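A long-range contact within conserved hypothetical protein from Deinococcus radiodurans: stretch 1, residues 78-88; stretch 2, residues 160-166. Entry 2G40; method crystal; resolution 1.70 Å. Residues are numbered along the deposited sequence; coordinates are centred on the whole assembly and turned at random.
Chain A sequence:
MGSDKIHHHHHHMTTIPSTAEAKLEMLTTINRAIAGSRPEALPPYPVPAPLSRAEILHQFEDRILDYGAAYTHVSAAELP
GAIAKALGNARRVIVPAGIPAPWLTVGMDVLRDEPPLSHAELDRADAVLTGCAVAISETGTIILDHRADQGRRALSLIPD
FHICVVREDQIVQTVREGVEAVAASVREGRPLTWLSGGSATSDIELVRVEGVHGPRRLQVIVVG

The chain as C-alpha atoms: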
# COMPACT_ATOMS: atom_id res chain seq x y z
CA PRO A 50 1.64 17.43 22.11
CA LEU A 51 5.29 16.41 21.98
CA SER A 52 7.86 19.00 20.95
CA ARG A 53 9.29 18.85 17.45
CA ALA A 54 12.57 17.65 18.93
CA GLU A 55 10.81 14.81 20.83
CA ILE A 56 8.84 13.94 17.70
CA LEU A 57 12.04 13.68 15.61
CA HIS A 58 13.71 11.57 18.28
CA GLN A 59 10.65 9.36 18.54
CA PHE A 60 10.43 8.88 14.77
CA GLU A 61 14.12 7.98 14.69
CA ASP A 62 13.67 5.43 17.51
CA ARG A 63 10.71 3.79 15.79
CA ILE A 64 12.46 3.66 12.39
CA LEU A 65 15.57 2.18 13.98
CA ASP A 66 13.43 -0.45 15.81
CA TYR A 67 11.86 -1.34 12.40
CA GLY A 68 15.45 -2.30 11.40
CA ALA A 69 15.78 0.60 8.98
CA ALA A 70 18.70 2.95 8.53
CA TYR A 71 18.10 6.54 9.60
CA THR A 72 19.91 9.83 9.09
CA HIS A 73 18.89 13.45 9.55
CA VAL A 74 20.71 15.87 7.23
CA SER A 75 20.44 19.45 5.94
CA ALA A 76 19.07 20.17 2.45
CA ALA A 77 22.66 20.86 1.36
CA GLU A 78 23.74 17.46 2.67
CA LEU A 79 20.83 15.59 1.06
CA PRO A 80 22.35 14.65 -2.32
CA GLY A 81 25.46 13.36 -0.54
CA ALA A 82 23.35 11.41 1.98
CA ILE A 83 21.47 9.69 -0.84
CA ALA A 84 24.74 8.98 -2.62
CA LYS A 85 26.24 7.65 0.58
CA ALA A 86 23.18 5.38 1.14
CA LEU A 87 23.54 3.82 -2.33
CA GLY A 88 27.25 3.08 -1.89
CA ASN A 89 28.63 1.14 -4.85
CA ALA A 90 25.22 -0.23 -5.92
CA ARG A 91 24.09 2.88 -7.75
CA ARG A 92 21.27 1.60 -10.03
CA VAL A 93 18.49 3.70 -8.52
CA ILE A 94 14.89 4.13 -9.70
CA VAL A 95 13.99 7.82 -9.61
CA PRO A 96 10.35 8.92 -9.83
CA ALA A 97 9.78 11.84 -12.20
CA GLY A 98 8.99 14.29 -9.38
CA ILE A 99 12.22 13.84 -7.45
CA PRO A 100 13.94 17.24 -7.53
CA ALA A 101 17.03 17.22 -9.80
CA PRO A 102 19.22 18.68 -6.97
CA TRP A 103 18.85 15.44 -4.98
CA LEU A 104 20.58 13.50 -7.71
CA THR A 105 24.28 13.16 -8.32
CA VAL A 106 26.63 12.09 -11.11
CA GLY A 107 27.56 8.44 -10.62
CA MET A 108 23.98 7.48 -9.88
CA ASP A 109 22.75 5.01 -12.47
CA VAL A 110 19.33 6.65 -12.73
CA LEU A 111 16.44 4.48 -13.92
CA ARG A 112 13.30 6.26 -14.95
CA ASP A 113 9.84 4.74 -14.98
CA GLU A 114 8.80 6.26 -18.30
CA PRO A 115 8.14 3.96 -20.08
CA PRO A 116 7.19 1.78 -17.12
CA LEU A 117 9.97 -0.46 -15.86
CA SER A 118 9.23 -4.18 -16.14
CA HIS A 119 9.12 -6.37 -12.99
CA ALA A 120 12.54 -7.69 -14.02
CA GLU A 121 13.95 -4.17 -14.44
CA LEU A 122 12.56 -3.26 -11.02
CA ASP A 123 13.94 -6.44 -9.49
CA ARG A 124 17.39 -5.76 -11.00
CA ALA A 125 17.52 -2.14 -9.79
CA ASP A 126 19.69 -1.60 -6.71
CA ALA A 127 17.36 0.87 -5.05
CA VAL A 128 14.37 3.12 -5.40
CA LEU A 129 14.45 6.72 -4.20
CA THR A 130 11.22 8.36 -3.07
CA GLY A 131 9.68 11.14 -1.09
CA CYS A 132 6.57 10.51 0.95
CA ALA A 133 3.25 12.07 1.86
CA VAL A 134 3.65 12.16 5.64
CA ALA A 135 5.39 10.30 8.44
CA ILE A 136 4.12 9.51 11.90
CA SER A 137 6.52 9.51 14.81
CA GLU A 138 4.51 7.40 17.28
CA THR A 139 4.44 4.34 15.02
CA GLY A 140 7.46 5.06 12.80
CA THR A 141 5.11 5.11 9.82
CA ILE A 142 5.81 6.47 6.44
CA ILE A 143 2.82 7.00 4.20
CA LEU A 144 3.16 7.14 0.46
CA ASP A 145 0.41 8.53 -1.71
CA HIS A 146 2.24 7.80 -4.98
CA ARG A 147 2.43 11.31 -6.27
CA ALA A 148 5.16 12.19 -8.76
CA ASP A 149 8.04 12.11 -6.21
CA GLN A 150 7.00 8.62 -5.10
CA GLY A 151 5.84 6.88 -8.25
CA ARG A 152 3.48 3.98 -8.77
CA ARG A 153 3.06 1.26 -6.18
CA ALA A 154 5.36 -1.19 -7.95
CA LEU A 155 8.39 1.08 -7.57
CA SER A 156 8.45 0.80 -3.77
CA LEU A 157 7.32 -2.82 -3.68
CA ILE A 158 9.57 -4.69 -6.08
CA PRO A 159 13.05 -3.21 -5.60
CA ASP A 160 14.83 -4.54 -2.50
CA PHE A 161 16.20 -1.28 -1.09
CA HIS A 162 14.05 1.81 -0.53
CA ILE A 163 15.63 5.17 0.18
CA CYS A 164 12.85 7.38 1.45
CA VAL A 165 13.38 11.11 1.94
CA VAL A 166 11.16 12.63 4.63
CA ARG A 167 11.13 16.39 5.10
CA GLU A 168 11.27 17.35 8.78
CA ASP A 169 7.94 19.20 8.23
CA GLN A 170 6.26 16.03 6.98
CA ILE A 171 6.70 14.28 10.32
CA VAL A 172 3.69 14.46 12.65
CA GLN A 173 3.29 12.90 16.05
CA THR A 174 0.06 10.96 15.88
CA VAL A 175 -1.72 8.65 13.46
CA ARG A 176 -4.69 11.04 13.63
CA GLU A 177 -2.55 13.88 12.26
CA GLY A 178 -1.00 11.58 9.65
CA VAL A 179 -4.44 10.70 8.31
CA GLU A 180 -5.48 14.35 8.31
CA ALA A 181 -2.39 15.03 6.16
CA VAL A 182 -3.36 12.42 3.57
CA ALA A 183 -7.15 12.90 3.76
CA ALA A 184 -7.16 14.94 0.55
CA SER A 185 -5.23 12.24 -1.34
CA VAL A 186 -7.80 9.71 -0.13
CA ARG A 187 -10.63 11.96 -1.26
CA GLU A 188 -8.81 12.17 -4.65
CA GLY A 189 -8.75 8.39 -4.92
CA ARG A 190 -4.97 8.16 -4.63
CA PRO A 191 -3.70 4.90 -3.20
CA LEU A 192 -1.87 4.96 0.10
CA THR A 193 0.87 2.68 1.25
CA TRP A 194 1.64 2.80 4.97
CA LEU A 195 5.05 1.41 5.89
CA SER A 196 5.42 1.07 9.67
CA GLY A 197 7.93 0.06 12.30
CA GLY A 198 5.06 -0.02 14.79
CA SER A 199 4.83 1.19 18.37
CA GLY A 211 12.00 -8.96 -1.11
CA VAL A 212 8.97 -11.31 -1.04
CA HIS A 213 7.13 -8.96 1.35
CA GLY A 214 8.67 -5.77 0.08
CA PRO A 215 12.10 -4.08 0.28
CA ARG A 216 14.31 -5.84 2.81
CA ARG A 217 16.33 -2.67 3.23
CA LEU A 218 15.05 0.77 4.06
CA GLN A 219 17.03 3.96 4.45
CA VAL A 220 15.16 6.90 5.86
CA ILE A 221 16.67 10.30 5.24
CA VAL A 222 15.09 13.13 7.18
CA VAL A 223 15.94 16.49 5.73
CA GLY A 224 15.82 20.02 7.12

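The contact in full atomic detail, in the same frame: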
# COMPACT_ATOMS: atom_id res chain seq x y z
N GLU A 78 23.15 18.78 2.48
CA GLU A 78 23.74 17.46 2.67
C GLU A 78 22.95 16.35 1.97
O GLU A 78 23.46 15.25 1.81
CB GLU A 78 23.82 17.16 4.17
CG GLU A 78 24.85 18.02 4.90
CD GLU A 78 24.74 17.93 6.43
OE1 GLU A 78 23.64 17.67 6.98
OE2 GLU A 78 25.78 18.15 7.09
N LEU A 79 21.72 16.64 1.56
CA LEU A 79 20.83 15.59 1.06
C LEU A 79 21.41 14.79 -0.11
O LEU A 79 21.45 13.57 -0.03
CB LEU A 79 19.45 16.14 0.72
CG LEU A 79 18.44 15.14 0.12
CD1 LEU A 79 18.15 13.97 1.05
CD2 LEU A 79 17.17 15.85 -0.21
N PRO A 80 21.83 15.45 -1.20
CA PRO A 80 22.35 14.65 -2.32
C PRO A 80 23.47 13.71 -1.91
O PRO A 80 23.46 12.55 -2.30
CB PRO A 80 22.83 15.68 -3.34
CG PRO A 80 22.68 17.00 -2.71
CD PRO A 80 21.81 16.88 -1.51
N GLY A 81 24.39 14.19 -1.08
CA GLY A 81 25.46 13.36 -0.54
C GLY A 81 24.97 12.19 0.30
O GLY A 81 25.50 11.08 0.19
N ALA A 82 23.96 12.45 1.14
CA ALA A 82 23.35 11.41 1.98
C ALA A 82 22.76 10.29 1.14
O ALA A 82 22.90 9.11 1.46
CB ALA A 82 22.27 12.00 2.88
N ILE A 83 22.08 10.67 0.06
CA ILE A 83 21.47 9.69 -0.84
C ILE A 83 22.57 8.91 -1.51
O ILE A 83 22.53 7.67 -1.56
CB ILE A 83 20.59 10.36 -1.91
CG1 ILE A 83 19.40 11.07 -1.25
CG2 ILE A 83 20.08 9.31 -2.89
CD1 ILE A 83 18.63 11.97 -2.16
N ALA A 84 23.57 9.62 -2.02
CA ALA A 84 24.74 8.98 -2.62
C ALA A 84 25.44 8.03 -1.67
O ALA A 84 25.80 6.92 -2.05
CB ALA A 84 25.71 10.01 -3.14
N LYS A 85 25.60 8.46 -0.42
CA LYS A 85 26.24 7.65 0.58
C LYS A 85 25.41 6.38 0.85
O LYS A 85 25.97 5.29 0.92
CB LYS A 85 26.45 8.45 1.87
CG LYS A 85 27.23 7.75 2.92
CD LYS A 85 27.46 8.66 4.11
CE LYS A 85 28.23 7.97 5.21
NZ LYS A 85 27.64 6.64 5.52
N ALA A 86 24.09 6.52 0.93
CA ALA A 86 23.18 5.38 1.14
C ALA A 86 23.24 4.32 0.05
O ALA A 86 23.13 3.12 0.34
CB ALA A 86 21.76 5.88 1.28
N LEU A 87 23.39 4.75 -1.20
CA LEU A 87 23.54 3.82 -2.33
C LEU A 87 24.86 3.07 -2.37
O LEU A 87 24.93 1.96 -2.90
CB LEU A 87 23.44 4.60 -3.64
CG LEU A 87 22.05 5.06 -3.99
CD1 LEU A 87 22.19 6.04 -5.15
CD2 LEU A 87 21.19 3.86 -4.38
N GLY A 88 25.92 3.69 -1.86
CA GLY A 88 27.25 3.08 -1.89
C GLY A 88 27.69 2.79 -3.30
O GLY A 88 27.64 3.66 -4.16
N ASP A 160 14.54 -4.00 -3.83
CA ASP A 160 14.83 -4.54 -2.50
C ASP A 160 15.34 -3.53 -1.49
O ASP A 160 15.48 -3.87 -0.32
CB ASP A 160 15.84 -5.65 -2.65
CG ASP A 160 15.81 -6.62 -1.48
OD1 ASP A 160 14.72 -6.96 -0.99
OD2 ASP A 160 16.90 -7.06 -1.10
N PHE A 161 15.62 -2.31 -1.92
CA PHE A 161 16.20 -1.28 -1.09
C PHE A 161 15.49 0.01 -1.41
O PHE A 161 15.49 0.42 -2.56
CB PHE A 161 17.69 -1.15 -1.37
CG PHE A 161 18.40 -0.04 -0.60
CD1 PHE A 161 17.97 0.40 0.63
CD2 PHE A 161 19.55 0.52 -1.14
CE1 PHE A 161 18.67 1.41 1.33
CE2 PHE A 161 20.25 1.51 -0.46
CZ PHE A 161 19.81 1.95 0.76
N HIS A 162 14.82 0.58 -0.41
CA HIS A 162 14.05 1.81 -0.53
C HIS A 162 14.80 2.87 0.25
O HIS A 162 15.13 2.67 1.42
CB HIS A 162 12.65 1.57 0.05
CG HIS A 162 11.70 2.72 -0.06
ND1 HIS A 162 10.48 2.72 0.58
CD2 HIS A 162 11.78 3.90 -0.73
CE1 HIS A 162 9.84 3.85 0.31
NE2 HIS A 162 10.61 4.59 -0.48
N ILE A 163 15.13 3.95 -0.43
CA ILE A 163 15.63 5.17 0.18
C ILE A 163 14.49 6.18 0.16
O ILE A 163 14.05 6.61 -0.91
CB ILE A 163 16.82 5.77 -0.57
CG1 ILE A 163 17.97 4.75 -0.66
CG2 ILE A 163 17.28 7.04 0.14
CD1 ILE A 163 19.13 5.18 -1.56
N CYS A 164 14.02 6.54 1.34
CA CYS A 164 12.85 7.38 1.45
C CYS A 164 13.21 8.68 2.15
O CYS A 164 13.68 8.69 3.30
CB CYS A 164 11.78 6.64 2.25
SG CYS A 164 10.30 7.58 2.40
N VAL A 165 13.01 9.78 1.43
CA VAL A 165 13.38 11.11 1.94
C VAL A 165 12.14 11.72 2.57
O VAL A 165 11.11 11.83 1.92
CB VAL A 165 13.91 12.04 0.82
CG1 VAL A 165 14.11 13.45 1.34
CG2 VAL A 165 15.19 11.49 0.25
N VAL A 166 12.26 12.11 3.83
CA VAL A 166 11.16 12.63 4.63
C VAL A 166 11.56 14.02 5.05
O VAL A 166 12.54 14.19 5.74
CB VAL A 166 10.95 11.76 5.87
CG1 VAL A 166 9.83 12.35 6.75
CG2 VAL A 166 10.67 10.31 5.47

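A helix laid nearly antiparallel over a strand is the plan here: the axes of helix 79-87 and strand 161-166 approach to 10.1 Å, and their directions differ by 167°. Walking up the helix therefore means walking down the strand, from Val165 to Ile163 to Phe161. No hydrogen bond crosses the gap; the packing is almost wholly apolar, and the 291 Å² it buries comes from seven side-chain-bearing residues.

Glu78 lies beyond reach of the strand, but its carbonyl O accepts a hydrogen bond from Ala82 N, 2.9 Å. Leu79 makes the first contact. Its CA-to-CB bond points toward the strand, and with chi1 t and chi2 p it sets CD1 3.9 Å from Val165 CG2.

Pro80, Gly81 and Ala82 take no part. The next contact comes one turn on, at Ile83, whose CA is 7.5 Å from that of Ile163, the nearest such pair in the contact. Its CB leaves sideways, yet the m,t rotamer still lets the side chain serve two strand residues: CD1 reaches to 4.2 Å from Val165 CG2, while CG2 lies 4.4 Å from Ile163 CD1. Val165 CG2 is thus touched by both Leu79 and Ile83, successive residues of one helical face.

Ala84 points away and Lys85 is out of reach; neither touches the strand. The CA-to-CB bond of Ala86 points toward the strand, and CB is 3.9 Å from Ile163 CD1 and 4.4 Å from Phe161 CZ. Its backbone joins in as well, with Ala86 O 3.4 Å from Phe161 CE2, at the edge of the ring and near its plane.

Leu87 starts sideways, but its end comes nearer, and CD2 stands 3.7 Å from Ile163 CD1. That methyl is the hub of the contact, meeting Ile83, Ala86 and Leu87, and Ile163 has the largest area covered by the opposing stretch. Leu87 CA also lies 4.4 Å from Phe161 CE2, again at the ring edge. Gly88 leaves helical geometry with positive phi, a conformation that by itself favours glycine, and touches nothing on the strand.

The rules read plainly. The strand offers every second residue, Phe161, Ile163 and Val165, all pointing toward the helix, while His162 and Cys164 between them make no contact. The helix answers with Leu79, Ile83, Ala86 and Leu87, a spacing of four, three and one that brings these four residues to the side facing the strand.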